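Local coordinates for protein CalS11 (Micromonospora echinospora, PDB 3TOS) that probably transfers a methyl group from S-adenosylmethionine to an oxygen atom during calicheamicin biosynthesis, as a methyltransferase of the Rossmann-like class, at residues Leu218-Pro221 and Lys222-Gly225; Glu226-Ala229 and Met230-Val233; Gly122-Tyr126 and Gln127-Ala131; Lys232-Gly235 and Leu236-Pro240; Asp8-Ala11 and Phe12-Ser16. One frame throughout, in Å; residues are numbered along the deposited sequence. Where two conformers were deposited one is given.

Interaction 1: Leu218-Pro221 and Lys222-Gly225. With GLU (glutamic acid), chain P.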
# COMPACT_ATOMS: atom_id res chain seq x y z
N LEU B 218 -10.96 2.55 -31.90
CA LEU B 218 -9.94 3.60 -32.02
C LEU B 218 -8.78 3.14 -32.93
O LEU B 218 -8.31 3.89 -33.72
CB LEU B 218 -9.37 3.95 -30.63
CG LEU B 218 -8.33 5.09 -30.65
CD1 LEU B 218 -8.96 6.37 -31.21
CD2 LEU B 218 -7.78 5.31 -29.25
N ASP B 219 -8.32 1.91 -32.77
CA ASP B 219 -7.12 1.42 -33.45
C ASP B 219 -7.45 0.27 -34.43
O ASP B 219 -6.55 -0.50 -34.82
CB ASP B 219 -6.04 1.00 -32.45
CG ASP B 219 -6.52 -0.11 -31.50
OD1 ASP B 219 -7.73 -0.23 -31.21
OD2 ASP B 219 -5.65 -0.82 -30.96
N ASN B 220 -8.70 0.21 -34.88
CA ASN B 220 -9.13 -0.82 -35.82
C ASN B 220 -8.85 -0.42 -37.28
O ASN B 220 -9.34 0.61 -37.76
CB ASN B 220 -10.62 -1.07 -35.59
CG ASN B 220 -11.18 -2.22 -36.45
OD1 ASN B 220 -10.62 -2.58 -37.47
ND2 ASN B 220 -12.28 -2.78 -36.05
N PRO B 221 -8.04 -1.21 -38.00
CA PRO B 221 -7.74 -0.85 -39.38
C PRO B 221 -8.99 -0.62 -40.26
O PRO B 221 -8.94 0.20 -41.19
CB PRO B 221 -6.95 -2.08 -39.91
CG PRO B 221 -6.25 -2.65 -38.67
CD PRO B 221 -7.30 -2.42 -37.54
N LYS B 222 -10.10 -1.29 -39.94
CA LYS B 222 -11.30 -1.14 -40.74
C LYS B 222 -11.96 0.25 -40.55
O LYS B 222 -12.67 0.72 -41.42
CB LYS B 222 -12.30 -2.24 -40.35
CG LYS B 222 -13.51 -2.28 -41.26
CD LYS B 222 -14.47 -3.34 -40.67
CE LYS B 222 -15.18 -4.06 -41.68
NZ LYS B 222 -16.02 -5.11 -41.00
N TRP B 223 -11.68 0.89 -39.39
CA TRP B 223 -12.40 2.14 -39.04
C TRP B 223 -11.43 3.12 -38.44
O TRP B 223 -11.42 3.34 -37.21
CB TRP B 223 -13.52 1.87 -38.00
CG TRP B 223 -14.58 0.88 -38.44
CD1 TRP B 223 -14.81 -0.35 -37.90
CD2 TRP B 223 -15.57 1.08 -39.46
NE1 TRP B 223 -15.89 -0.94 -38.53
CE2 TRP B 223 -16.37 -0.09 -39.49
CE3 TRP B 223 -15.85 2.13 -40.35
CZ2 TRP B 223 -17.44 -0.23 -40.36
CZ3 TRP B 223 -16.93 1.97 -41.21
CH2 TRP B 223 -17.69 0.79 -41.22
N PRO B 224 -10.60 3.73 -39.28
CA PRO B 224 -9.57 4.63 -38.78
C PRO B 224 -10.14 6.02 -38.38
O PRO B 224 -9.35 6.85 -37.92
CB PRO B 224 -8.61 4.74 -39.98
CG PRO B 224 -9.53 4.66 -41.19
CD PRO B 224 -10.60 3.61 -40.76
N GLY B 225 -11.46 6.25 -38.52
CA GLY B 225 -11.99 7.60 -38.32
C GLY B 225 -11.85 8.15 -36.90
O GLY B 225 -11.59 9.34 -36.72
N GLU P . -18.10 -1.60 -33.43
CA GLU P . -19.07 -2.73 -33.70
C GLU P . -18.58 -3.99 -33.00
O GLU P . -17.52 -3.96 -32.34
CB GLU P . -19.23 -2.99 -35.23
CG GLU P . -17.90 -3.42 -35.90
CD GLU P . -18.01 -3.61 -37.42
OE1 GLU P . -19.14 -3.84 -37.94
OE2 GLU P . -16.96 -3.64 -38.08
OXT GLU P . -19.17 -5.08 -33.09
O HOH W 1 -10.03 4.88 -35.52
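Asn220 and Lys222 meet at the start of a type I beta turn that runs from Asn220 to Trp223, and the turn shows how a short loop, closed by one asparagine, can present two side chains to a ligand with unequal firmness. The tight part is buried and centres on Asn220 and Trp223. The carbonyl O of Asn220 takes the N-H of Trp223 at 2.9 Å, closing the turn, while its side chain, with CG anti to the backbone N (chi1 -176°), reaches round so that OD1 accepts from Lys222 N at 2.8 Å. That donor stands above the amide plane, 41° out of it. The other end of the amide is held too, since ND2 bonds to Glu217, and Leu100 of the second subunit packs on Asn220. A water 2.7 Å from both Leu218 O and Trp223 O bridges the segments. Trp223 NE1 meets OE2 of the bound glutamic acid in the ring plane at 2.9 Å and almost straight, the N-H...O angle being 174°.

Pro221 and Lys222 form the looser, partly exposed side. The lysine chain runs past one face of the indole, CG lying 3.9 Å above the ring plane toward its rim, and NZ makes only a weak bond of 3.4 Å to the same OE2. An indole N-H and an ammonium group thus probably suit the ligand's side-chain carboxylate, while Asp216 and Glu217 also hydrogen-bond to the ligand and complete the site.

Interaction 2: Glu226-Ala229 and Met230-Val233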
# COMPACT_ATOMS: atom_id res chain seq x y z
N GLU B 226 -12.05 7.30 -35.89
CA GLU B 226 -11.89 7.76 -34.48
C GLU B 226 -10.45 8.21 -34.21
O GLU B 226 -10.23 9.23 -33.52
CB GLU B 226 -12.35 6.68 -33.52
CG GLU B 226 -13.88 6.58 -33.50
CD GLU B 226 -14.39 5.31 -32.90
OE1 GLU B 226 -13.59 4.57 -32.28
OE2 GLU B 226 -15.59 5.02 -33.10
N ASN B 227 -9.48 7.46 -34.74
CA ASN B 227 -8.08 7.80 -34.54
C ASN B 227 -7.76 9.12 -35.27
O ASN B 227 -7.16 10.04 -34.69
CB ASN B 227 -7.19 6.64 -35.06
CG ASN B 227 -5.72 6.85 -34.79
OD1 ASN B 227 -5.18 7.92 -35.07
ND2 ASN B 227 -5.06 5.85 -34.20
N ILE B 228 -8.17 9.22 -36.52
CA ILE B 228 -7.91 10.44 -37.28
C ILE B 228 -8.56 11.65 -36.59
O ILE B 228 -7.93 12.72 -36.48
CB ILE B 228 -8.44 10.33 -38.73
CG1 ILE B 228 -7.66 9.25 -39.52
CG2 ILE B 228 -8.24 11.67 -39.46
CD1 ILE B 228 -8.46 8.71 -40.72
N ALA B 229 -9.77 11.45 -36.05
CA ALA B 229 -10.46 12.49 -35.32
C ALA B 229 -9.67 12.90 -34.05
O ALA B 229 -9.46 14.11 -33.78
CB ALA B 229 -11.87 12.07 -34.95
N MSE B 230 -9.25 11.91 -33.26
CA MSE B 230 -8.52 12.21 -32.04
C MSE B 230 -7.20 12.90 -32.36
O MSE B 230 -6.79 13.83 -31.65
CB MSE B 230 -8.24 10.94 -31.22
CG MSE B 230 -7.36 11.25 -29.99
SE MSE B 230 -7.67 10.11 -28.42
CE MSE B 230 -9.11 11.14 -27.59
N ARG B 231 -6.51 12.46 -33.40
CA ARG B 231 -5.23 13.10 -33.72
C ARG B 231 -5.41 14.54 -34.16
O ARG B 231 -4.54 15.42 -33.91
CB ARG B 231 -4.49 12.26 -34.77
CG ARG B 231 -3.76 11.10 -34.15
CD ARG B 231 -2.82 10.39 -35.16
NE ARG B 231 -3.51 9.66 -36.24
CZ ARG B 231 -3.46 9.97 -37.53
NH1 ARG B 231 -4.10 9.18 -38.38
NH2 ARG B 231 -2.78 11.05 -37.95
N LYS B 232 -6.54 14.83 -34.77
CA LYS B 232 -6.87 16.24 -35.13
C LYS B 232 -7.30 17.11 -33.97
O LYS B 232 -6.98 18.30 -33.94
CB LYS B 232 -7.92 16.32 -36.22
CG LYS B 232 -7.30 15.87 -37.57
CD LYS B 232 -8.13 16.28 -38.73
CE LYS B 232 -7.70 15.61 -40.03
NZ LYS B 232 -6.49 16.24 -40.67
N VAL B 233 -8.05 16.56 -33.03
CA VAL B 233 -8.69 17.41 -32.02
C VAL B 233 -7.78 17.54 -30.78
O VAL B 233 -7.60 18.64 -30.23
CB VAL B 233 -10.05 16.78 -31.63
CG1 VAL B 233 -10.72 17.60 -30.52
CG2 VAL B 233 -10.97 16.75 -32.84
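Helix 225-233 follows the loop after strand 211-215, and this contact spans about two of its turns, in which side chains four residues apart are linked over the backbone ladder. Asn227 and Arg231 make the polar link. OD1 of Asn227 accepts from Arg231 NE at 2.7 Å, with an N-H...O angle of 158°; the oxygen sits at the edge of the guanidinium, near its plane, although the amide and guanidinium planes are turned 61° apart. The asparagine reaches forward because its CG is anti to the backbone N (chi1 -175°), and the arginine folds back through a bend at chi3.

Both groups have further partners across the subunit boundary: Asn227 ND2 bonds to Thr181 O of the second subunit and Arg231 NH1 to Pro179 O of the same neighbour. The amide is thus gripped at both its oxygen and its nitrogen, which fixes its orientation.

Ile228 supplies the apolar counterpart. Its CG1 branch comes within 3.7 Å of Arg231 NH1, while the CG2 branch lies alongside the lysine chain, 4.0 Å from Lys232 CE. Tyr193 of helix 193-203 packs against both Ile228 and Lys232. Another side of the helix carries Glu226, whose OE1 accepts from Glu217 N and whose side chain touches Phe215.

Beneath the side chains Met230 N bonds to Glu226 O at 2.9 Å and Val233 N to Ala229 O at 2.9 Å. These i to i+4 bonds, with side-chain pairs three and four residues apart, are the signature of an alpha helix; this one packs on strand 211-215 through Phe215 and on the second subunit, beside a Rossmann-like sheet.

Interaction 3: Gly122-Tyr126 and Gln127-Ala131. With SAH (S-adenosyl-L-homocysteine), chain O.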
# COMPACT_ATOMS: atom_id res chain seq x y z
N GLY B 122 -13.00 -0.72 -45.41
CA GLY B 122 -13.67 -2.00 -45.54
C GLY B 122 -14.94 -1.90 -46.35
O GLY B 122 -15.30 -0.79 -46.80
N PRO B 123 -15.67 -3.01 -46.46
CA PRO B 123 -16.80 -3.10 -47.39
C PRO B 123 -18.14 -2.71 -46.77
O PRO B 123 -19.22 -2.89 -47.36
CB PRO B 123 -16.80 -4.57 -47.80
CG PRO B 123 -16.31 -5.29 -46.55
CD PRO B 123 -15.25 -4.33 -45.95
N THR B 124 -18.11 -2.19 -45.55
CA THR B 124 -19.38 -1.77 -44.94
C THR B 124 -19.48 -0.28 -44.66
O THR B 124 -20.45 0.19 -44.04
CB THR B 124 -19.75 -2.57 -43.67
OG1 THR B 124 -18.70 -2.43 -42.72
CG2 THR B 124 -19.97 -4.03 -44.02
N ALA B 125 -18.56 0.48 -45.23
CA ALA B 125 -18.58 1.95 -45.07
C ALA B 125 -19.41 2.60 -46.19
O ALA B 125 -18.88 3.16 -47.16
CB ALA B 125 -17.14 2.50 -45.02
N TYR B 126 -20.73 2.53 -46.05
CA TYR B 126 -21.62 3.14 -47.02
C TYR B 126 -22.86 3.67 -46.32
O TYR B 126 -23.21 3.23 -45.20
CB TYR B 126 -21.97 2.18 -48.18
CG TYR B 126 -22.53 0.85 -47.72
CD1 TYR B 126 -23.82 0.77 -47.18
CD2 TYR B 126 -21.77 -0.32 -47.79
CE1 TYR B 126 -24.39 -0.48 -46.73
CE2 TYR B 126 -22.32 -1.55 -47.35
CZ TYR B 126 -23.61 -1.62 -46.80
OH TYR B 126 -24.11 -2.85 -46.37
N GLN B 127 -23.50 4.66 -46.94
CA GLN B 127 -24.74 5.25 -46.36
C GLN B 127 -25.82 4.17 -46.07
O GLN B 127 -26.10 3.29 -46.89
CB GLN B 127 -25.31 6.33 -47.31
CG GLN B 127 -26.39 7.24 -46.71
CD GLN B 127 -27.76 6.57 -46.44
OE1 GLN B 127 -28.39 6.77 -45.35
NE2 GLN B 127 -28.25 5.83 -47.42
N GLY B 128 -26.35 4.21 -44.85
CA GLY B 128 -27.39 3.31 -44.43
C GLY B 128 -26.94 2.08 -43.69
O GLY B 128 -27.76 1.37 -43.14
N ARG B 129 -25.64 1.81 -43.68
CA ARG B 129 -25.12 0.65 -42.97
C ARG B 129 -25.50 0.80 -41.50
O ARG B 129 -25.40 1.91 -40.97
CB ARG B 129 -23.59 0.52 -43.11
CG ARG B 129 -23.04 -0.64 -42.29
CD ARG B 129 -23.42 -1.99 -43.03
NE ARG B 129 -22.99 -3.21 -42.35
CZ ARG B 129 -23.06 -4.44 -42.86
NH1 ARG B 129 -23.53 -4.65 -44.09
NH2 ARG B 129 -22.63 -5.48 -42.16
N PHE B 130 -25.96 -0.30 -40.88
CA PHE B 130 -26.39 -0.30 -39.49
C PHE B 130 -27.80 0.27 -39.24
O PHE B 130 -28.18 0.46 -38.07
CB PHE B 130 -25.41 0.30 -38.47
CG PHE B 130 -24.06 -0.35 -38.42
CD1 PHE B 130 -23.91 -1.68 -38.05
CD2 PHE B 130 -22.93 0.41 -38.65
CE1 PHE B 130 -22.66 -2.27 -38.00
CE2 PHE B 130 -21.67 -0.16 -38.60
CZ PHE B 130 -21.53 -1.52 -38.25
N ALA B 131 -28.56 0.58 -40.30
CA ALA B 131 -29.95 1.00 -40.15
C ALA B 131 -30.73 -0.01 -39.27
O ALA B 131 -30.52 -1.23 -39.40
CB ALA B 131 -30.64 1.08 -41.47
N SAH O . -23.30 0.75 -29.91
CA SAH O . -23.97 -0.22 -30.84
CB SAH O . -23.33 -0.26 -32.22
CG SAH O . -23.50 1.08 -32.97
SD SAH O . -23.20 0.82 -34.71
C SAH O . -23.84 -1.60 -30.19
O SAH O . -24.36 -2.62 -30.74
OXT SAH O . -23.34 -1.73 -29.06
C5' SAH O . -22.78 2.47 -35.29
C4' SAH O . -23.95 3.51 -35.17
O4' SAH O . -23.42 4.82 -35.38
C3' SAH O . -24.97 3.26 -36.29
O3' SAH O . -26.26 2.92 -35.72
C2' SAH O . -24.97 4.58 -37.05
O2' SAH O . -26.25 5.00 -37.56
C1' SAH O . -24.44 5.57 -35.98
N9 SAH O . -23.85 6.79 -36.58
C8 SAH O . -22.74 6.88 -37.37
N7 SAH O . -22.64 8.18 -37.74
C5 SAH O . -23.66 8.90 -37.22
C6 SAH O . -24.06 10.30 -37.26
N6 SAH O . -23.37 11.19 -38.01
N1 SAH O . -25.17 10.64 -36.55
C2 SAH O . -25.86 9.72 -35.80
N3 SAH O . -25.59 8.40 -35.77
C4 SAH O . -24.44 7.99 -36.43
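A methyl group seated squarely on a guanidinium is the striking feature here: CG2 of Thr124 lies 3.3 Å above the plane of the Arg129 guanidinium, over its centre, in the conformer described, the arginine having been modelled in two. The edge of the same group is used differently. Arg129 NH1 donates to Tyr126 OH at 3.0 Å, and the hydroxyl lies only 10° out of the guanidinium plane. One flat cation therefore has an apolar face contact and a polar edge contact, and the phenol ring stands at 90° to it.

The arginine chain gets there by leaving the backbone with CG anti to N (chi1 176°) and bending at chi2, which brings CG within 3.2 Å of Thr124 O. On the way CB makes an off-centre CH-pi contact with the Tyr126 ring, 4.3 Å from its centroid. A type II turn from Tyr126 to Arg129 sets the two side chains facing one another, closed by Arg129 N to Tyr126 O at 3.2 Å, with Gly128 at a positive phi.

Phe130 leads from this surface turn to the cofactor site. Its ring has Arg129 CG over one face and SD of S-adenosyl-L-homocysteine 3.9 Å above the opposite face, both offset toward the rim. The whole loop lies between strand 103-107 and helix 136-148, with Phe112 held by backbone bonds to Gly128 and Arg129, and Thr124 touching Trp223 in the loop before helix 225-233.

Interaction 4: Lys232-Gly235 and Leu236-Pro240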
# COMPACT_ATOMS: atom_id res chain seq x y z
N LYS B 232 -6.54 14.83 -34.77
CA LYS B 232 -6.87 16.24 -35.13
C LYS B 232 -7.30 17.11 -33.97
O LYS B 232 -6.98 18.30 -33.94
CB LYS B 232 -7.92 16.32 -36.22
CG LYS B 232 -7.30 15.87 -37.57
CD LYS B 232 -8.13 16.28 -38.73
CE LYS B 232 -7.70 15.61 -40.03
NZ LYS B 232 -6.49 16.24 -40.67
N VAL B 233 -8.05 16.56 -33.03
CA VAL B 233 -8.69 17.41 -32.02
C VAL B 233 -7.78 17.54 -30.78
O VAL B 233 -7.60 18.64 -30.23
CB VAL B 233 -10.05 16.78 -31.63
CG1 VAL B 233 -10.72 17.60 -30.52
CG2 VAL B 233 -10.97 16.75 -32.84
N LEU B 234 -7.22 16.40 -30.35
CA LEU B 234 -6.50 16.34 -29.07
C LEU B 234 -5.05 15.89 -29.16
O LEU B 234 -4.19 16.38 -28.40
CB LEU B 234 -7.24 15.41 -28.07
CG LEU B 234 -8.67 15.85 -27.67
CD1 LEU B 234 -9.30 14.86 -26.69
CD2 LEU B 234 -8.70 17.20 -27.04
N GLY B 235 -4.79 14.93 -30.06
CA GLY B 235 -3.52 14.20 -30.07
C GLY B 235 -3.67 12.91 -29.27
O GLY B 235 -4.35 12.90 -28.21
N LEU B 236 -3.02 11.83 -29.72
CA LEU B 236 -3.14 10.55 -29.02
C LEU B 236 -2.45 10.55 -27.67
O LEU B 236 -2.77 9.69 -26.85
CB LEU B 236 -2.61 9.41 -29.91
CG LEU B 236 -3.53 9.06 -31.10
CD1 LEU B 236 -2.83 8.12 -32.12
CD2 LEU B 236 -4.83 8.38 -30.63
N ASP B 237 -1.55 11.52 -27.42
CA ASP B 237 -0.86 11.55 -26.11
C ASP B 237 -1.39 12.72 -25.26
O ASP B 237 -0.75 13.14 -24.26
CB ASP B 237 0.66 11.60 -26.27
CG ASP B 237 1.15 12.90 -26.94
OD1 ASP B 237 0.30 13.72 -27.42
OD2 ASP B 237 2.39 13.11 -27.01
N HIS B 238 -2.56 13.27 -25.64
CA HIS B 238 -3.20 14.26 -24.80
C HIS B 238 -3.51 13.71 -23.40
O HIS B 238 -3.38 14.41 -22.36
CB HIS B 238 -4.48 14.75 -25.45
CG HIS B 238 -5.21 15.77 -24.64
ND1 HIS B 238 -4.82 17.09 -24.61
CD2 HIS B 238 -6.27 15.66 -23.81
CE1 HIS B 238 -5.64 17.76 -23.81
NE2 HIS B 238 -6.55 16.92 -23.34
N ALA B 239 -3.99 12.46 -23.37
CA ALA B 239 -4.29 11.74 -22.13
C ALA B 239 -3.83 10.29 -22.34
O ALA B 239 -3.50 9.90 -23.46
CB ALA B 239 -5.79 11.76 -21.87
N PRO B 240 -3.80 9.49 -21.24
CA PRO B 240 -3.35 8.10 -21.43
C PRO B 240 -4.48 7.23 -21.91
O PRO B 240 -5.47 7.00 -21.19
CB PRO B 240 -2.96 7.66 -20.01
CG PRO B 240 -2.97 9.00 -19.16
CD PRO B 240 -4.01 9.84 -19.84
O HOH W 2 -4.38 18.98 -27.31
O HOH W 3 -1.06 16.31 -27.13
O HOH W 4 -5.10 11.30 -25.92
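The imidazole of His238 has CD2 of Leu234 over one face, centred on the ring: the methyl carbon is 4.3 Å from the ring centroid and only 8° off its normal, a clear CH-pi contact. At the ring edge ND1 gives a weak hydrogen bond to a water that also donates to Leu234 O. The indole of Trp255 of the same chain meets the imidazole as well, its plane inclined by about 40°, and touches Leu234. Closer to the backbone the two side chains meet at their roots, Leu234 CB to His238 CB at 3.9 Å. His238 has CG anti to its own N (chi1 179°), which turns the ring back over the leucine.

The chain reverses between them through a type I turn from Gly235 to His238, whose N-H bonds to Gly235 O at 3.2 Å from well above the carbonyl plane. Gly235 sits at positive phi, where a side chain would press on the preceding carbonyl.

Waters complete the polar side. One joins Leu234 O, weakly, to Asp237 OD1, where it is held at 2.9 Å; another lies 2.9 Å from Gly235 O and accepts from Ala239 N at 3.0 Å. The far oxygen of Asp237 is taken by Trp255 of the second subunit, and Leu236 O accepts from Thr208 there. The arrangement is that of a helix C-terminus: helix 225-233 ends at Val233, Leu234 leaves helical angles, and Gly235 leads into a beta turn that sends the chain toward strand 242-243.

Interaction 5: Asp8-Ala11 and Phe12-Ser16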
# COMPACT_ATOMS: atom_id res chain seq x y z
N ASP B 8 -6.94 -7.33 -48.70
CA ASP B 8 -7.23 -8.66 -48.18
C ASP B 8 -8.28 -8.47 -47.10
O ASP B 8 -7.97 -7.87 -46.03
CB ASP B 8 -5.95 -9.29 -47.60
CG ASP B 8 -6.20 -10.68 -46.98
OD1 ASP B 8 -5.24 -11.24 -46.39
OD2 ASP B 8 -7.35 -11.21 -47.06
N LEU B 9 -9.52 -8.89 -47.37
CA LEU B 9 -10.59 -8.69 -46.36
C LEU B 9 -10.36 -9.49 -45.09
O LEU B 9 -10.88 -9.12 -44.04
CB LEU B 9 -11.99 -9.02 -46.92
CG LEU B 9 -12.39 -8.10 -48.06
CD1 LEU B 9 -13.76 -8.49 -48.56
CD2 LEU B 9 -12.39 -6.68 -47.65
N ARG B 10 -9.54 -10.54 -45.17
CA ARG B 10 -9.24 -11.35 -43.98
C ARG B 10 -8.31 -10.61 -43.03
O ARG B 10 -8.12 -11.06 -41.89
CB ARG B 10 -8.57 -12.68 -44.34
CG ARG B 10 -9.44 -13.62 -45.21
CD ARG B 10 -8.52 -14.80 -45.74
NE ARG B 10 -7.34 -14.23 -46.45
CZ ARG B 10 -6.16 -14.85 -46.65
NH1 ARG B 10 -5.15 -14.19 -47.29
NH2 ARG B 10 -5.96 -16.09 -46.21
N ALA B 11 -7.79 -9.45 -43.45
CA ALA B 11 -6.96 -8.65 -42.54
C ALA B 11 -7.79 -7.84 -41.54
O ALA B 11 -7.23 -7.24 -40.61
CB ALA B 11 -6.04 -7.70 -43.33
N PHE B 12 -9.08 -7.75 -41.80
CA PHE B 12 -10.02 -7.15 -40.84
C PHE B 12 -10.53 -8.18 -39.87
O PHE B 12 -10.68 -9.39 -40.20
CB PHE B 12 -11.20 -6.49 -41.57
CG PHE B 12 -10.80 -5.45 -42.60
CD1 PHE B 12 -9.96 -4.42 -42.27
CD2 PHE B 12 -11.31 -5.51 -43.89
CE1 PHE B 12 -9.62 -3.45 -43.22
CE2 PHE B 12 -10.94 -4.55 -44.85
CZ PHE B 12 -10.10 -3.53 -44.50
N VAL B 13 -10.85 -7.73 -38.66
CA VAL B 13 -11.49 -8.61 -37.71
C VAL B 13 -12.79 -9.18 -38.30
O VAL B 13 -13.59 -8.44 -38.91
CB VAL B 13 -11.79 -7.86 -36.40
CG1 VAL B 13 -12.49 -8.83 -35.38
CG2 VAL B 13 -10.49 -7.24 -35.81
N HIS B 14 -12.98 -10.49 -38.18
CA HIS B 14 -14.19 -11.15 -38.65
C HIS B 14 -14.38 -12.42 -37.87
O HIS B 14 -13.43 -12.90 -37.23
CB HIS B 14 -14.14 -11.43 -40.17
CG HIS B 14 -13.01 -12.34 -40.59
ND1 HIS B 14 -11.70 -11.92 -40.71
CD2 HIS B 14 -13.01 -13.63 -40.95
CE1 HIS B 14 -10.94 -12.92 -41.15
NE2 HIS B 14 -11.72 -13.97 -41.32
N ASP B 15 -15.62 -12.90 -37.85
CA ASP B 15 -15.97 -14.09 -37.07
C ASP B 15 -15.29 -15.35 -37.65
O ASP B 15 -15.29 -15.55 -38.89
CB ASP B 15 -17.48 -14.27 -37.07
CG ASP B 15 -18.20 -13.23 -36.23
OD1 ASP B 15 -17.56 -12.47 -35.47
OD2 ASP B 15 -19.46 -13.26 -36.32
N SER B 16 -14.75 -16.18 -36.78
CA SER B 16 -14.31 -17.48 -37.18
C SER B 16 -15.56 -18.34 -37.51
O SER B 16 -16.65 -18.03 -37.09
CB SER B 16 -13.52 -18.15 -36.08
OG SER B 16 -14.37 -18.41 -34.97
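Leu9 and Phe12 meet across the end of a single 3-10 turn, residues 9-11, with CD2 of the leucine 3.8 Å from Phe12 CE2. The backbone bond beneath them, Phe12 N to Leu9 O at 3.2 Å, has the i to i+3 spacing of that helix. Phe12 also packs on Val121 and Lys222, so the turn packs on two loops, one of which carries Lys222 of the glutamate pocket.

On the next side of the turn His14 turns its edge to the Arg10 carbonyl, CE1 3.5 Å from Arg10 O. Chi1 of 61° sets the ring between its own N and carbonyl carbon, facing back along the chain.

Behind this shell an Asx turn starts the 3-10 segment. Asp8 OD2 accepts from Arg10 N at 3.0 Å, from above the carboxylate plane, and from Arg10 NE on its syn side; NH1 to OD1 is a salt bridge whose hydrogen bond is weak. OD1 has a further partner in Thr157 of the second subunit, and His155 of that subunit meets the His14 ring edge-to-face. The imidazole is fixed through the neighbouring ND1 by an almost linear bond, His14 ND1 to Phe12 O at 2.8 Å, with an N-H...O angle of 176°.

From the N terminus, interaction 5 forms the 3-10 turn ahead of helix 17-31, and Phe12 there packs on Gly122 of interaction 3 and on Lys222 of interaction 1. Interaction 3 closes turns in the loop between strand 103-107 and helix 136-148, and its Thr124 touches Trp223. Interaction 1 closes the turn after strand 211-215, running directly into interaction 2 on helix 225-233. Interaction 4 shares Lys232 and Val233 with interaction 2 and ends that helix. No contact encloses another: interactions 1, 2 and 4 follow in series, while 5, 3 and 1 converge in space. All except interaction 3 also touch the second subunit.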